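PDB 4R2F: extracellular solute-binding protein family 1 from Arthrobacter chlorophenolicus, which binds the disaccharide laminaribiose and probably delivers it to a membrane sugar transporter as the extracellular substrate-binding component. Local coordinates for residues W47-Y52 against P281-D286; D54-I59 against A70-I75; V249-A254 against N263-D268; A347-V350 against I354-M357. One frame throughout, in Å; residues are numbered along the deposited sequence. Where two conformers were deposited one is given.

Overall arrangement
All four contacts are small and differ in depth and chemistry. Interaction 4 is the buried one, purely apolar, folding the short helix 352-355 back on strand 348-349; the other three are partly buried. Interactions 1 and 2 share helix 50-61: its N-terminal end faces the loop and helix of 281-286 beside the sugar site, while its middle rests on a tyrosine of strand 70-74. Interactions 2 and 4 reach the same sheet at separate strands, their centres about 21 Å apart. Interaction 3 is polar, a single amide-carboxylate bond, and its helix 259-267 touches interaction 1 where Asn263 meets Arg283.

Interaction 1 (W47-Y52 against P281-D286); sequences WATPAY and PERVGD. With BGC (beta-D-glucopyranose), chain B.
Glu282 meets Thr49 through its backbone: the carbonyl oxygen O of Glu282 lies 4.1 Å from the methyl CG2 of Thr49, while the carboxylate leads away. Arg283 does most of the touching. With CG anti to the backbone N (chi1 179°) and a bend at chi2, the chain runs past Thr49, and its CD reaches Thr49 CG2 at 3.7 Å. The guanidinium then lies with one face over Ala48 O, which is 3.2 Å from Arg283 NE. Since the N-H groups point outward in the plane and the oxygen sits above it, the angle is too poor for a hydrogen bond. Arg283 was modelled in two conformers, so this detail holds for one of them. Its side chain also touches Asn263 and Asn346, and the helix ends soon after, at Gly285 with positive phi. On the other segment Thr49 is the N-cap of helix 50-61, its OG1 accepting a weak bond from Tyr52 N, which leaves the methyl for Arg283. Two residues earlier, Trp47 has its ring edge 3.8 Å, at CZ3, from O2 of the bound glucose. The contact thus joins the start of helix 50-61, next to this sugar-pocket residue, to helix 280-284 by soft chemistry: a methyl against an arginine chain and, in the conformer given, a cation over a carbonyl, probably a favourable electrostatic approach rather than a directed bond.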
loop_
_atom_site.group_PDB
_atom_site.type_symbol
_atom_site.label_atom_id
_atom_site.label_comp_id
_atom_site.label_asym_id
_atom_site.label_seq_id
_atom_site.Cartn_x
_atom_site.Cartn_y
_atom_site.Cartn_z
ATOM N N TRP A 47 9.848 1.420 -3.734
ATOM C CA TRP A 47 9.141 0.692 -2.694
ATOM C C TRP A 47 9.525 1.006 -1.249
ATOM O O TRP A 47 8.695 0.959 -0.359
ATOM C CB TRP A 47 9.131 -0.803 -2.989
ATOM C CG TRP A 47 8.231 -1.127 -4.137
ATOM C CD1 TRP A 47 8.602 -1.467 -5.398
ATOM C CD2 TRP A 47 6.805 -1.102 -4.135
ATOM N NE1 TRP A 47 7.498 -1.664 -6.176
ATOM C CE2 TRP A 47 6.381 -1.452 -5.420
ATOM C CE3 TRP A 47 5.846 -0.827 -3.163
ATOM C CZ2 TRP A 47 5.043 -1.532 -5.761
ATOM C CZ3 TRP A 47 4.521 -0.909 -3.503
ATOM C CH2 TRP A 47 4.130 -1.257 -4.789
ATOM N N ALA A 48 10.801 1.246 -1.004
ATOM C CA ALA A 48 11.243 1.539 0.344
ATOM C C ALA A 48 12.283 2.659 0.358
ATOM O O ALA A 48 12.004 3.762 -0.063
ATOM C CB ALA A 48 11.741 0.273 1.022
ATOM N N THR A 49 13.470 2.369 0.863
ATOM C CA THR A 49 14.598 3.275 0.792
ATOM C C THR A 49 15.277 3.210 -0.565
ATOM O O THR A 49 15.091 2.271 -1.322
ATOM C CB THR A 49 15.650 2.971 1.867
ATOM O OG1 THR A 49 16.259 1.710 1.589
ATOM C CG2 THR A 49 15.020 2.944 3.232
ATOM N N PRO A 50 16.152 4.277 -0.823
ATOM C CA PRO A 50 16.863 4.150 -2.101
ATOM C C PRO A 50 17.667 2.857 -2.166
ATOM O O PRO A 50 17.846 2.325 -3.248
ATOM C CB PRO A 50 17.799 5.350 -2.108
ATOM C CG PRO A 50 17.029 6.396 -1.428
ATOM C CD PRO A 50 16.548 5.651 -0.235
ATOM N N ALA A 51 18.176 2.377 -1.043
ATOM C CA ALA A 51 18.906 1.109 -1.060
ATOM C C ALA A 51 18.044 -0.073 -1.573
ATOM O O ALA A 51 18.580 -1.021 -2.121
ATOM C CB ALA A 51 19.464 0.808 0.319
ATOM N N TYR A 52 16.721 -0.024 -1.400
ATOM C CA TYR A 52 15.846 -1.044 -2.024
ATOM C C TYR A 52 16.056 -1.051 -3.548
ATOM O O TYR A 52 16.220 -2.095 -4.148
ATOM C CB TYR A 52 14.336 -0.833 -1.698
ATOM C CG TYR A 52 13.501 -1.541 -2.731
ATOM C CD1 TYR A 52 13.135 -0.900 -3.918
ATOM C CD2 TYR A 52 13.216 -2.883 -2.605
ATOM C CE1 TYR A 52 12.458 -1.569 -4.918
ATOM C CE2 TYR A 52 12.524 -3.551 -3.582
ATOM C CZ TYR A 52 12.170 -2.903 -4.745
ATOM O OH TYR A 52 11.526 -3.587 -5.723
ATOM N N PRO A 281 11.125 1.824 11.370
ATOM C CA PRO A 281 12.442 2.276 11.879
ATOM C C PRO A 281 13.547 2.254 10.815
ATOM O O PRO A 281 14.315 3.215 10.677
ATOM C CB PRO A 281 12.744 1.275 13.003
ATOM C CG PRO A 281 11.414 0.869 13.503
ATOM C CD PRO A 281 10.513 0.837 12.276
ATOM N N GLU A 282 13.560 1.188 10.030
ATOM C CA GLU A 282 14.565 0.975 9.002
ATOM C C GLU A 282 14.327 1.969 7.860
ATOM O O GLU A 282 15.259 2.539 7.320
ATOM C CB GLU A 282 14.494 -0.475 8.474
ATOM C CG GLU A 282 14.764 -1.623 9.477
ATOM C CD GLU A 282 13.850 -1.705 10.728
ATOM O OE1 GLU A 282 12.575 -1.776 10.694
ATOM O OE2 GLU A 282 14.453 -1.747 11.814
ATOM N N ARG A 283 13.063 2.154 7.498
ATOM C CA ARG A 283 12.686 3.102 6.445
ATOM C C ARG A 283 13.130 4.522 6.763
ATOM O O ARG A 283 13.632 5.205 5.899
ATOM C CB ARG A 283 11.179 3.095 6.199
ATOM C CG ARG A 283 10.723 4.078 5.121
ATOM C CD ARG A 283 11.528 3.915 3.841
ATOM N NE ARG A 283 11.086 4.808 2.779
ATOM C CZ ARG A 283 11.790 5.838 2.343
ATOM N NH1 ARG A 283 12.980 6.110 2.877
ATOM N NH2 ARG A 283 11.311 6.583 1.369
ATOM N N VAL A 284 12.967 4.957 8.010
ATOM C CA VAL A 284 13.271 6.329 8.365
ATOM C C VAL A 284 14.656 6.545 8.989
ATOM O O VAL A 284 15.011 7.681 9.279
ATOM C CB VAL A 284 12.157 6.952 9.248
ATOM C CG1 VAL A 284 10.782 6.672 8.641
ATOM C CG2 VAL A 284 12.218 6.463 10.687
ATOM N N GLY A 285 15.445 5.481 9.158
ATOM C CA GLY A 285 16.779 5.584 9.754
ATOM C C GLY A 285 16.805 5.941 11.234
ATOM O O GLY A 285 17.597 6.771 11.661
ATOM N N ASP A 286 15.917 5.342 12.023
ATOM C CA ASP A 286 16.011 5.406 13.486
ATOM C C ASP A 286 15.623 4.066 14.064
ATOM O O ASP A 286 14.442 3.789 14.316
ATOM C CB ASP A 286 15.112 6.495 14.098
ATOM C CG ASP A 286 15.236 6.587 15.625
ATOM O OD1 ASP A 286 15.625 5.599 16.292
ATOM O OD2 ASP A 286 14.931 7.660 16.175
HETATM C C2 BGC B . 4.000 2.420 -0.222
HETATM C C3 BGC B . 3.106 2.788 -1.416
HETATM C C4 BGC B . 2.899 4.309 -1.438
HETATM C C5 BGC B . 4.267 5.039 -1.391
HETATM C C6 BGC B . 4.146 6.565 -1.485
HETATM C C1 BGC B . 5.285 3.269 -0.242
HETATM O O1 BGC B . 6.089 3.007 0.908
HETATM O O2 BGC B . 4.299 1.014 -0.263
HETATM O O3 BGC B . 1.879 2.017 -1.318
HETATM O O4 BGC B . 2.197 4.773 -2.597
HETATM O O5 BGC B . 4.906 4.661 -0.203
HETATM O O6 BGC B . 3.263 7.045 -0.470
#

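Interaction 2 (D54-I59 against A70-I75); sequences DAAKKI and ATYQII
The beta-alpha-beta unit of strand 40-44, helix 50-61 and strand 70-74 packs its helix on its second strand here, by laying Lys57 and Ala56 on the ring of Tyr72. Tyr72 points from the strand toward the helix, and a chi1 of -175° swings its ring out from the strand to stand along the helix surface. Lys57 CA sits over the ring centre, 3.6 Å from Tyr72 CG. Lys57 CB adds a CH-pi contact, 4.0 Å from the centroid of the Tyr72 ring and 22° off its normal. The lysine chain then bends away, its ammonium forming a salt bridge with Glu61; only its aliphatic root is used for packing, which suits a lysine whose charged end lies at the surface. Ala56, small and buried, comes in obliquely near the far end of the ring, its CB 3.5 Å from Tyr72 OH and 3.7 Å from Tyr72 CE1. The hydroxyl is hydrogen-bonded to Asp44 of the first strand and to Asn53 of the same helix. A phenylalanine in place of Tyr72 would probably keep the CH-pi face but leave Asp44 and Asn53 without this hydroxyl partner. One aromatic side chain therefore does two jobs: its face carries the helix backbone by dispersion, and its polar end links strand 40-44 and the start of the helix to strand 70-74.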
loop_
_atom_site.group_PDB
_atom_site.type_symbol
_atom_site.label_atom_id
_atom_site.label_comp_id
_atom_site.label_asym_id
_atom_site.label_seq_id
_atom_site.Cartn_x
_atom_site.Cartn_y
_atom_site.Cartn_z
ATOM N N ASP A 54 18.579 0.088 -5.453
ATOM C CA ASP A 54 19.927 -0.425 -5.760
ATOM C C ASP A 54 19.974 -1.953 -5.797
ATOM O O ASP A 54 20.499 -2.547 -6.738
ATOM C CB ASP A 54 20.960 0.047 -4.726
ATOM C CG ASP A 54 21.193 1.550 -4.745
ATOM O OD1 ASP A 54 20.967 2.189 -5.785
ATOM O OD2 ASP A 54 21.622 2.094 -3.709
ATOM N N ALA A 55 19.413 -2.581 -4.771
ATOM C CA ALA A 55 19.398 -4.029 -4.691
ATOM C C ALA A 55 18.529 -4.662 -5.760
ATOM O O ALA A 55 18.883 -5.691 -6.313
ATOM C CB ALA A 55 18.936 -4.476 -3.313
ATOM N N ALA A 56 17.379 -4.064 -6.044
ATOM C CA ALA A 56 16.452 -4.648 -7.013
ATOM C C ALA A 56 17.042 -4.485 -8.417
ATOM O O ALA A 56 16.898 -5.371 -9.267
ATOM C CB ALA A 56 15.090 -3.968 -6.912
ATOM N N LYS A 57 17.705 -3.356 -8.654
ATOM C CA LYS A 57 18.462 -3.151 -9.897
ATOM C C LYS A 57 19.474 -4.276 -10.122
ATOM O O LYS A 57 19.492 -4.871 -11.183
ATOM C CB LYS A 57 19.196 -1.825 -9.835
ATOM C CG LYS A 57 19.974 -1.460 -11.086
ATOM C CD LYS A 57 20.524 -0.048 -10.939
ATOM C CE LYS A 57 21.833 0.143 -11.683
ATOM N NZ LYS A 57 21.549 0.253 -13.133
ATOM N N LYS A 58 20.293 -4.578 -9.118
ATOM C CA LYS A 58 21.310 -5.638 -9.267
ATOM C C LYS A 58 20.683 -7.002 -9.516
ATOM O O LYS A 58 21.163 -7.756 -10.360
ATOM C CB LYS A 58 22.257 -5.700 -8.068
ATOM C CG LYS A 58 23.418 -4.725 -8.202
ATOM C CD LYS A 58 24.164 -4.548 -6.893
ATOM C CE LYS A 58 25.080 -3.333 -6.933
ATOM N NZ LYS A 58 25.050 -2.624 -5.622
ATOM N N ILE A 59 19.590 -7.310 -8.826
ATOM C CA ILE A 59 18.878 -8.560 -9.098
ATOM C C ILE A 59 18.425 -8.630 -10.557
ATOM O O ILE A 59 18.729 -9.586 -11.273
ATOM C CB ILE A 59 17.705 -8.751 -8.130
ATOM C CG1 ILE A 59 18.246 -9.011 -6.734
ATOM C CG2 ILE A 59 16.820 -9.922 -8.548
ATOM C CD1 ILE A 59 17.186 -8.995 -5.659
ATOM N N ALA A 70 17.755 -8.024 -19.014
ATOM C CA ALA A 70 16.727 -7.121 -18.498
ATOM C C ALA A 70 17.343 -5.788 -18.136
ATOM O O ALA A 70 18.448 -5.751 -17.612
ATOM C CB ALA A 70 16.079 -7.714 -17.255
ATOM N N THR A 71 16.611 -4.702 -18.378
ATOM C CA THR A 71 17.027 -3.383 -17.910
ATOM C C THR A 71 16.091 -2.968 -16.775
ATOM O O THR A 71 14.923 -3.346 -16.753
ATOM C CB THR A 71 17.049 -2.362 -19.064
ATOM O OG1 THR A 71 15.736 -2.208 -19.622
ATOM C CG2 THR A 71 17.998 -2.829 -20.168
ATOM N N TYR A 72 16.612 -2.202 -15.831
ATOM C CA TYR A 72 15.847 -1.738 -14.686
ATOM C C TYR A 72 15.614 -0.251 -14.782
ATOM O O TYR A 72 16.528 0.511 -15.043
ATOM C CB TYR A 72 16.620 -2.047 -13.400
ATOM C CG TYR A 72 15.919 -1.736 -12.085
ATOM C CD1 TYR A 72 15.138 -2.693 -11.453
ATOM C CD2 TYR A 72 16.102 -0.520 -11.444
ATOM C CE1 TYR A 72 14.520 -2.449 -10.237
ATOM C CE2 TYR A 72 15.483 -0.260 -10.226
ATOM C CZ TYR A 72 14.694 -1.238 -9.627
ATOM O OH TYR A 72 14.080 -1.006 -8.427
ATOM N N GLN A 73 14.389 0.172 -14.537
ATOM C CA GLN A 73 14.056 1.580 -14.556
ATOM C C GLN A 73 13.072 1.912 -13.450
ATOM O O GLN A 73 12.088 1.200 -13.275
ATOM C CB GLN A 73 13.459 1.857 -15.915
ATOM C CG GLN A 73 12.552 3.047 -15.985
ATOM C CD GLN A 73 13.152 4.058 -16.858
ATOM O OE1 GLN A 73 13.997 4.834 -16.418
ATOM N NE2 GLN A 73 12.787 4.012 -18.138
ATOM N N ILE A 74 13.330 2.991 -12.717
ATOM C CA ILE A 74 12.481 3.421 -11.605
ATOM C C ILE A 74 11.436 4.415 -12.084
ATOM O O ILE A 74 11.763 5.399 -12.721
ATOM C CB ILE A 74 13.276 4.119 -10.492
ATOM C CG1 ILE A 74 14.328 3.177 -9.909
ATOM C CG2 ILE A 74 12.339 4.585 -9.388
ATOM C CD1 ILE A 74 15.382 3.905 -9.079
ATOM N N ILE A 75 10.183 4.138 -11.766
ATOM C CA ILE A 75 9.072 5.040 -12.038
ATOM C C ILE A 75 8.717 5.683 -10.706
ATOM O O ILE A 75 8.549 4.986 -9.723
ATOM C CB ILE A 75 7.856 4.253 -12.582
ATOM C CG1 ILE A 75 8.235 3.499 -13.847
ATOM C CG2 ILE A 75 6.681 5.194 -12.827
ATOM C CD1 ILE A 75 8.668 4.391 -15.006
#

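Interaction 3 (V249-A254 against N263-D268); sequences VIDPAA and NAQWKD
One side-chain hydrogen bond joins the two segments: the amide of Gln265 gives an N-H from NE2 to OD2 of Asp251 at 3.0 Å, with an N-H...O angle of 140°. The oxygen lies close to the plane of the amide and is approached nearly head-on, along its own C-O bond, while the carboxylate and amide planes are turned 32° apart. Gln265, extended beyond CG, spans the gap from helix 259-267 to the loop, a reach that suits a long uncharged donor. The same OD2 also takes a hydrogen bond from the hydroxyl of Tyr257, the stronger partner, whose side chain touches Gln265 as well.

Side chain to backbone, Asp251 bonds within its own loop. Its OD1 accepts from Ala253 N at 2.9 Å, the donor standing above the carboxylate plane; this is an Asx turn. A trans first torsion carries the carboxylate out toward the helix, and chi2 of -28° turns OD1 back to Ala253 N and OD2 to Gln265. With an alanine here both oxygens are gone, and Gln265 NE2 is likely to lose its mate across the contact while the turn loses its Asx bond.

Backbone to backbone, Ala254 N bonds to Asp251 O at 2.9 Å, closing a type I turn over residues 251-254. Pro252, its phi fixed by the ring, fits the second place of that turn.

The carboxylate is thus held by three donors through two oxygens, which should restrict its rotation and probably stabilises its negative charge.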
loop_
_atom_site.group_PDB
_atom_site.type_symbol
_atom_site.label_atom_id
_atom_site.label_comp_id
_atom_site.label_asym_id
_atom_site.label_seq_id
_atom_site.Cartn_x
_atom_site.Cartn_y
_atom_site.Cartn_z
ATOM N N VAL A 249 -4.523 17.476 16.001
ATOM C CA VAL A 249 -3.915 16.142 16.209
ATOM C C VAL A 249 -3.269 15.682 14.902
ATOM O O VAL A 249 -2.172 15.110 14.884
ATOM C CB VAL A 249 -4.982 15.142 16.692
ATOM C CG1 VAL A 249 -4.458 13.706 16.702
ATOM C CG2 VAL A 249 -5.475 15.568 18.073
ATOM N N ILE A 250 -3.978 15.926 13.808
ATOM C CA ILE A 250 -3.358 15.929 12.503
ATOM C C ILE A 250 -2.732 17.305 12.327
ATOM O O ILE A 250 -3.363 18.330 12.610
ATOM C CB ILE A 250 -4.386 15.596 11.392
ATOM C CG1 ILE A 250 -4.773 14.106 11.494
ATOM C CG2 ILE A 250 -3.828 15.924 10.023
ATOM C CD1 ILE A 250 -5.869 13.648 10.537
ATOM N N ASP A 251 -1.492 17.294 11.855
ATOM C CA ASP A 251 -0.668 18.487 11.641
ATOM C C ASP A 251 -1.349 19.292 10.547
ATOM O O ASP A 251 -1.738 18.728 9.506
ATOM C CB ASP A 251 0.729 18.013 11.214
ATOM C CG ASP A 251 1.739 19.140 10.961
ATOM O OD1 ASP A 251 1.403 20.289 10.593
ATOM O OD2 ASP A 251 2.942 18.820 11.081
ATOM N N PRO A 252 -1.540 20.606 10.772
ATOM C CA PRO A 252 -2.235 21.389 9.757
ATOM C C PRO A 252 -1.518 21.418 8.401
ATOM O O PRO A 252 -2.173 21.650 7.375
ATOM C CB PRO A 252 -2.297 22.800 10.378
ATOM C CG PRO A 252 -1.152 22.830 11.329
ATOM C CD PRO A 252 -1.128 21.443 11.914
ATOM N N ALA A 253 -0.202 21.177 8.374
ATOM C CA ALA A 253 0.508 21.090 7.083
ATOM C C ALA A 253 0.588 19.666 6.527
ATOM O O ALA A 253 1.219 19.469 5.505
ATOM C CB ALA A 253 1.904 21.652 7.198
ATOM N N ALA A 254 -0.028 18.682 7.187
ATOM C CA ALA A 254 0.041 17.270 6.692
ATOM C C ALA A 254 -0.338 17.124 5.205
ATOM O O ALA A 254 0.205 16.294 4.495
ATOM C CB ALA A 254 -0.842 16.362 7.533
ATOM N N ASN A 263 8.561 10.847 6.635
ATOM C CA ASN A 263 9.646 10.067 7.214
ATOM C C ASN A 263 10.487 10.903 8.201
ATOM O O ASN A 263 10.781 10.452 9.298
ATOM C CB ASN A 263 10.533 9.490 6.123
ATOM C CG ASN A 263 9.876 8.357 5.360
ATOM O OD1 ASN A 263 8.857 7.812 5.763
ATOM N ND2 ASN A 263 10.470 7.992 4.257
ATOM N N ALA A 264 10.836 12.132 7.823
ATOM C CA ALA A 264 11.577 13.015 8.709
ATOM C C ALA A 264 10.846 13.285 10.015
ATOM O O ALA A 264 11.490 13.367 11.058
ATOM C CB ALA A 264 11.937 14.328 8.012
ATOM N N GLN A 265 9.515 13.419 9.986
ATOM C CA GLN A 265 8.772 13.622 11.238
ATOM C C GLN A 265 8.939 12.421 12.191
ATOM O O GLN A 265 9.033 12.589 13.393
ATOM C CB GLN A 265 7.279 13.851 11.005
ATOM C CG GLN A 265 6.904 15.209 10.442
ATOM C CD GLN A 265 5.437 15.539 10.669
ATOM O OE1 GLN A 265 4.541 14.683 10.546
ATOM N NE2 GLN A 265 5.183 16.779 11.037
ATOM N N TRP A 266 8.926 11.220 11.630
ATOM C CA TRP A 266 9.173 10.021 12.390
ATOM C C TRP A 266 10.616 9.951 12.895
ATOM O O TRP A 266 10.843 9.720 14.067
ATOM C CB TRP A 266 8.825 8.795 11.548
ATOM C CG TRP A 266 7.351 8.508 11.573
ATOM C CD1 TRP A 266 6.451 8.689 10.555
ATOM C CD2 TRP A 266 6.594 8.015 12.696
ATOM N NE1 TRP A 266 5.193 8.328 10.974
ATOM C CE2 TRP A 266 5.255 7.912 12.285
ATOM C CE3 TRP A 266 6.926 7.645 14.004
ATOM C CZ2 TRP A 266 4.237 7.463 13.146
ATOM C CZ3 TRP A 266 5.913 7.187 14.851
ATOM C CH2 TRP A 266 4.595 7.077 14.407
ATOM N N LYS A 267 11.585 10.193 12.021
ATOM C CA LYS A 267 12.990 10.115 12.400
ATOM C C LYS A 267 13.354 11.125 13.492
ATOM O O LYS A 267 14.048 10.793 14.428
ATOM C CB LYS A 267 13.887 10.343 11.186
ATOM C CG LYS A 267 15.358 10.043 11.463
ATOM C CD LYS A 267 16.264 10.556 10.361
ATOM C CE LYS A 267 17.710 10.390 10.784
ATOM N NZ LYS A 267 18.613 10.908 9.733
ATOM N N ASP A 268 12.836 12.341 13.388
ATOM C CA ASP A 268 13.224 13.441 14.271
ATOM C C ASP A 268 12.312 13.668 15.481
ATOM O O ASP A 268 12.331 14.737 16.069
ATOM C CB ASP A 268 13.359 14.722 13.426
ATOM C CG ASP A 268 14.346 14.548 12.262
ATOM O OD1 ASP A 268 15.298 13.756 12.383
ATOM O OD2 ASP A 268 14.167 15.169 11.205
#

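Interaction 4 (A347-V350 against I354-M357); sequences ALPV and ITEM
Pro349 presents its ring to the start of the other segment, its CB lying 3.6 Å from CG2 of Ile354. The proline CG is equally near that methyl, so CG2 sits across the CB-CG bond of the ring, and the side chains meet at a slant. Beside it Thr355 brings its own methyl, CG2, to 3.7 Å from Pro349 CG. Two branched side chains thus cover neighbouring carbons, CB and CG, of one rigid ring that has no N-H to satisfy, a good fit for a buried place.

The next shell explains these poses. Thr355 has OG1 between its backbone N and carbonyl carbon (chi1 67°), where it hydrogen-bonds to Lys352 O, and this turns the methyl toward the proline. Trp340 of helix 337-341 touches both Pro349 and Ile354, and Phe360 also lies against the proline. Leu348 and Val350, on either side in sequence, hold backbone bonds to Leu153 and Leu133. A bond from Met357 N to Ile354 O, 3.1 Å, closes the end of the helix.

What results is a tight turn of the chain, linking a short, weakly bonded strand paired antiparallel with strand 145-161 to a short, weakly bonded helix over a small hydrophobic core.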
loop_
_atom_site.group_PDB
_atom_site.type_symbol
_atom_site.label_atom_id
_atom_site.label_comp_id
_atom_site.label_asym_id
_atom_site.label_seq_id
_atom_site.Cartn_x
_atom_site.Cartn_y
_atom_site.Cartn_z
ATOM N N ALA A 347 7.171 -4.124 3.455
ATOM C CA ALA A 347 5.972 -4.916 3.190
ATOM C C ALA A 347 6.170 -6.342 3.661
ATOM O O ALA A 347 7.293 -6.759 3.918
ATOM C CB ALA A 347 5.651 -4.900 1.706
ATOM N N LEU A 348 5.066 -7.072 3.773
ATOM C CA LEU A 348 5.091 -8.483 4.120
ATOM C C LEU A 348 5.438 -9.300 2.889
ATOM O O LEU A 348 5.104 -8.907 1.784
ATOM C CB LEU A 348 3.729 -8.912 4.664
ATOM C CG LEU A 348 3.338 -8.370 6.035
ATOM C CD1 LEU A 348 1.851 -8.524 6.248
ATOM C CD2 LEU A 348 4.082 -9.069 7.145
ATOM N N PRO A 349 6.118 -10.442 3.066
ATOM C CA PRO A 349 6.297 -11.381 1.943
ATOM C C PRO A 349 5.037 -12.174 1.625
ATOM O O PRO A 349 4.101 -12.195 2.420
ATOM C CB PRO A 349 7.405 -12.327 2.433
ATOM C CG PRO A 349 7.383 -12.221 3.914
ATOM C CD PRO A 349 6.841 -10.869 4.279
ATOM N N VAL A 350 5.008 -12.797 0.448
ATOM C CA VAL A 350 3.890 -13.668 0.064
ATOM C C VAL A 350 4.315 -15.147 0.022
ATOM O O VAL A 350 3.536 -16.019 -0.397
ATOM C CB VAL A 350 3.276 -13.285 -1.302
ATOM C CG1 VAL A 350 2.663 -11.886 -1.229
ATOM C CG2 VAL A 350 4.297 -13.405 -2.433
ATOM N N ILE A 354 9.937 -17.142 3.398
ATOM C CA ILE A 354 10.436 -15.813 3.753
ATOM C C ILE A 354 9.845 -15.395 5.098
ATOM O O ILE A 354 10.545 -14.817 5.929
ATOM C CB ILE A 354 10.134 -14.763 2.670
ATOM C CG1 ILE A 354 10.746 -15.204 1.343
ATOM C CG2 ILE A 354 10.717 -13.424 3.090
ATOM C CD1 ILE A 354 10.439 -14.325 0.142
ATOM N N THR A 355 8.575 -15.721 5.331
ATOM C CA THR A 355 7.935 -15.401 6.629
ATOM C C THR A 355 8.529 -16.179 7.798
ATOM O O THR A 355 8.266 -15.849 8.945
ATOM C CB THR A 355 6.411 -15.702 6.679
ATOM O OG1 THR A 355 6.189 -17.119 6.607
ATOM C CG2 THR A 355 5.644 -14.980 5.580
ATOM N N GLU A 356 9.299 -17.219 7.505
ATOM C CA GLU A 356 9.984 -18.013 8.528
ATOM C C GLU A 356 11.479 -17.735 8.619
ATOM O O GLU A 356 12.194 -18.350 9.401
ATOM C CB GLU A 356 9.761 -19.478 8.201
ATOM C CG GLU A 356 8.293 -19.857 8.321
ATOM C CD GLU A 356 8.018 -21.289 7.910
ATOM O OE1 GLU A 356 8.868 -21.880 7.210
ATOM O OE2 GLU A 356 6.951 -21.821 8.288
ATOM N N MET A 357 11.944 -16.776 7.833
ATOM C CA MET A 357 13.352 -16.459 7.751
ATOM C C MET A 357 13.730 -15.817 9.087
ATOM O O MET A 357 12.981 -15.018 9.625
ATOM C CB MET A 357 13.579 -15.535 6.532
ATOM C CG MET A 357 14.924 -14.876 6.373
ATOM S SD MET A 357 14.867 -13.717 4.990
ATOM C CE MET A 357 14.551 -14.863 3.674
#